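Side-chain contact in ornithine cyclodeaminase (Methanocaldococcus jannaschii, PDB 3MGJ), which probably catalyses, as the full-length NAD-dependent enzyme, the conversion of ornithine to proline with release of ammonia, and is represented here by its N-terminal domain: residues Phe2-Glu7 and Glu63-Leu68. Numbering follows the deposited sequence.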
loop_
_atom_site.group_PDB
_atom_site.type_symbol
_atom_site.label_atom_id
_atom_site.label_comp_id
_atom_site.label_asym_id
_atom_site.label_seq_id
_atom_site.Cartn_x
_atom_site.Cartn_y
_atom_site.Cartn_z
ATOM N N PHE A 2 -21.675 -2.183 -11.877
ATOM C CA PHE A 2 -21.490 -3.157 -10.821
ATOM C C PHE A 2 -20.196 -2.948 -10.005
ATOM O O PHE A 2 -19.233 -2.359 -10.489
ATOM C CB PHE A 2 -21.581 -4.567 -11.399
ATOM C CG PHE A 2 -21.880 -5.604 -10.380
ATOM C CD1 PHE A 2 -23.140 -5.682 -9.805
ATOM C CD2 PHE A 2 -20.899 -6.490 -9.965
ATOM C CE1 PHE A 2 -23.418 -6.643 -8.838
ATOM C CE2 PHE A 2 -21.167 -7.448 -8.996
ATOM C CZ PHE A 2 -22.425 -7.526 -8.431
HETATM N N MSE A 3 -20.202 -3.417 -8.756
HETATM C CA MSE A 3 -19.019 -3.393 -7.899
HETATM C C MSE A 3 -18.837 -4.670 -7.124
HETATM O O MSE A 3 -19.777 -5.162 -6.532
HETATM C CB MSE A 3 -19.142 -2.306 -6.846
HETATM C CG MSE A 3 -19.482 -0.932 -7.360
HETATM SE SE MSE A 3 -19.939 0.178 -5.828
HETATM C CE MSE A 3 -21.665 0.853 -6.477
ATOM N N ARG A 4 -17.619 -5.181 -7.092
ATOM C CA ARG A 4 -17.260 -6.177 -6.107
ATOM C C ARG A 4 -15.955 -5.776 -5.459
ATOM O O ARG A 4 -15.179 -5.045 -6.035
ATOM C CB ARG A 4 -17.150 -7.579 -6.713
ATOM C CG ARG A 4 -17.088 -8.701 -5.653
ATOM C CD ARG A 4 -17.202 -10.114 -6.253
ATOM N NE ARG A 4 -18.585 -10.592 -6.419
ATOM C CZ ARG A 4 -19.225 -10.693 -7.586
ATOM N NH1 ARG A 4 -18.624 -10.342 -8.714
ATOM N NH2 ARG A 4 -20.471 -11.152 -7.624
ATOM N N GLU A 5 -15.722 -6.261 -4.251
ATOM C CA GLU A 5 -14.533 -5.912 -3.499
ATOM C C GLU A 5 -13.589 -7.098 -3.481
ATOM O O GLU A 5 -14.013 -8.226 -3.271
ATOM C CB GLU A 5 -14.942 -5.547 -2.083
ATOM C CG GLU A 5 -13.936 -4.720 -1.335
ATOM C CD GLU A 5 -14.347 -4.484 0.116
ATOM O OE1 GLU A 5 -15.508 -4.818 0.466
ATOM O OE2 GLU A 5 -13.511 -3.964 0.903
ATOM N N ILE A 6 -12.307 -6.859 -3.728
ATOM C CA ILE A 6 -11.329 -7.940 -3.663
ATOM C C ILE A 6 -10.268 -7.623 -2.641
ATOM O O ILE A 6 -10.191 -6.512 -2.159
ATOM C CB ILE A 6 -10.646 -8.222 -5.026
ATOM C CG1 ILE A 6 -9.684 -7.098 -5.386
ATOM C CG2 ILE A 6 -11.684 -8.398 -6.093
ATOM C CD1 ILE A 6 -8.586 -7.519 -6.281
ATOM N N GLU A 7 -9.440 -8.599 -2.314
ATOM C CA GLU A 7 -8.351 -8.363 -1.386
ATOM C C GLU A 7 -7.092 -9.047 -1.857
ATOM O O GLU A 7 -7.125 -10.196 -2.237
ATOM C CB GLU A 7 -8.749 -8.862 -0.020
ATOM C CG GLU A 7 -7.699 -8.794 1.018
ATOM C CD GLU A 7 -8.289 -9.163 2.353
ATOM O OE1 GLU A 7 -9.058 -8.338 2.880
ATOM O OE2 GLU A 7 -8.034 -10.285 2.858
ATOM N N GLU A 63 -15.664 -10.759 -15.446
ATOM C CA GLU A 63 -14.576 -11.001 -16.358
ATOM C C GLU A 63 -13.292 -10.470 -15.783
ATOM O O GLU A 63 -12.257 -11.119 -15.855
ATOM C CB GLU A 63 -14.847 -10.263 -17.650
ATOM C CG GLU A 63 -15.420 -11.103 -18.734
ATOM C CD GLU A 63 -15.401 -10.365 -20.030
ATOM O OE1 GLU A 63 -15.604 -9.130 -19.996
ATOM O OE2 GLU A 63 -15.163 -11.010 -21.076
ATOM N N ILE A 64 -13.363 -9.263 -15.232
ATOM C CA ILE A 64 -12.199 -8.596 -14.682
ATOM C C ILE A 64 -11.721 -9.355 -13.479
ATOM O O ILE A 64 -10.579 -9.753 -13.397
ATOM C CB ILE A 64 -12.521 -7.151 -14.275
ATOM C CG1 ILE A 64 -12.968 -6.348 -15.501
ATOM C CG2 ILE A 64 -11.314 -6.508 -13.638
ATOM C CD1 ILE A 64 -13.369 -4.929 -15.215
ATOM N N LEU A 65 -12.620 -9.585 -12.546
ATOM C CA LEU A 65 -12.275 -10.373 -11.377
ATOM C C LEU A 65 -11.597 -11.702 -11.699
ATOM O O LEU A 65 -10.694 -12.107 -10.985
ATOM C CB LEU A 65 -13.496 -10.587 -10.489
ATOM C CG LEU A 65 -14.063 -9.310 -9.880
ATOM C CD1 LEU A 65 -14.855 -9.707 -8.692
ATOM C CD2 LEU A 65 -12.968 -8.376 -9.455
ATOM N N ASN A 66 -12.024 -12.375 -12.762
ATOM C CA ASN A 66 -11.400 -13.640 -13.145
ATOM C C ASN A 66 -9.966 -13.508 -13.670
ATOM O O ASN A 66 -9.098 -14.308 -13.330
ATOM C CB ASN A 66 -12.287 -14.422 -14.110
ATOM C CG ASN A 66 -13.544 -14.977 -13.424
ATOM O OD1 ASN A 66 -14.494 -15.413 -14.081
ATOM N ND2 ASN A 66 -13.553 -14.948 -12.088
ATOM N N GLU A 67 -9.720 -12.490 -14.482
ATOM C CA GLU A 67 -8.365 -12.097 -14.826
ATOM C C GLU A 67 -7.499 -11.794 -13.599
ATOM O O GLU A 67 -6.323 -12.181 -13.541
ATOM C CB GLU A 67 -8.421 -10.851 -15.685
ATOM C CG GLU A 67 -8.847 -11.122 -17.095
ATOM C CD GLU A 67 -7.731 -11.735 -17.885
ATOM O OE1 GLU A 67 -6.558 -11.466 -17.545
ATOM O OE2 GLU A 67 -8.024 -12.490 -18.831
ATOM N N LEU A 68 -8.076 -11.079 -12.636
ATOM C CA LEU A 68 -7.369 -10.720 -11.415
ATOM C C LEU A 68 -7.136 -11.959 -10.576
ATOM O O LEU A 68 -6.156 -12.050 -9.836
ATOM C CB LEU A 68 -8.174 -9.701 -10.612
ATOM C CG LEU A 68 -7.944 -8.202 -10.769
ATOM C CD1 LEU A 68 -7.345 -7.834 -12.111
ATOM C CD2 LEU A 68 -9.256 -7.522 -10.555
#
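Leu65 extends from helix 58-74 between Arg4 and Ile6 of strand 2-10, joining helix to sheet in the ferredoxin-like (beta-alpha-beta-beta-alpha-beta) sandwich of this N-terminal domain. Strand 2-10 is an inner strand of the four-stranded antiparallel sheet, and segments 2-7 and 63-68 run nearly parallel, their axes 18° apart and 10.5 Å at closest approach. The apolar part of the contact is buried. The two methyls of Leu65 divide the work: CD2 meets Ile6 CG2 at 3.6 Å, while CD1 turns to Arg4. One helical turn on, Leu68 CD2 approaches Ile6 CD1 more loosely, at 4.3 Å. Val53 of strand 47-55 and Glu82 of strand 78-83 touch Leu65 too, so the leucine spans neighbouring strands. Arg4 contributes mainly its aliphatic stem, its CB 3.7 Å from Leu65 CD1. CB points at the helix, a chi1 of -167°, with CG opposite the backbone N, lays CG and CD alongside that methyl, and the bend at chi3 (-87°) turns the guanidinium aside. Its NH1 forms a salt bridge with Asp62 of the same helix, beside the apolar packing; Glu82 makes a long, weak ion pair with NE. Leu65 CD1 lies at the guanidinium edge, near its plane, 3.8 Å from Arg4 NH1.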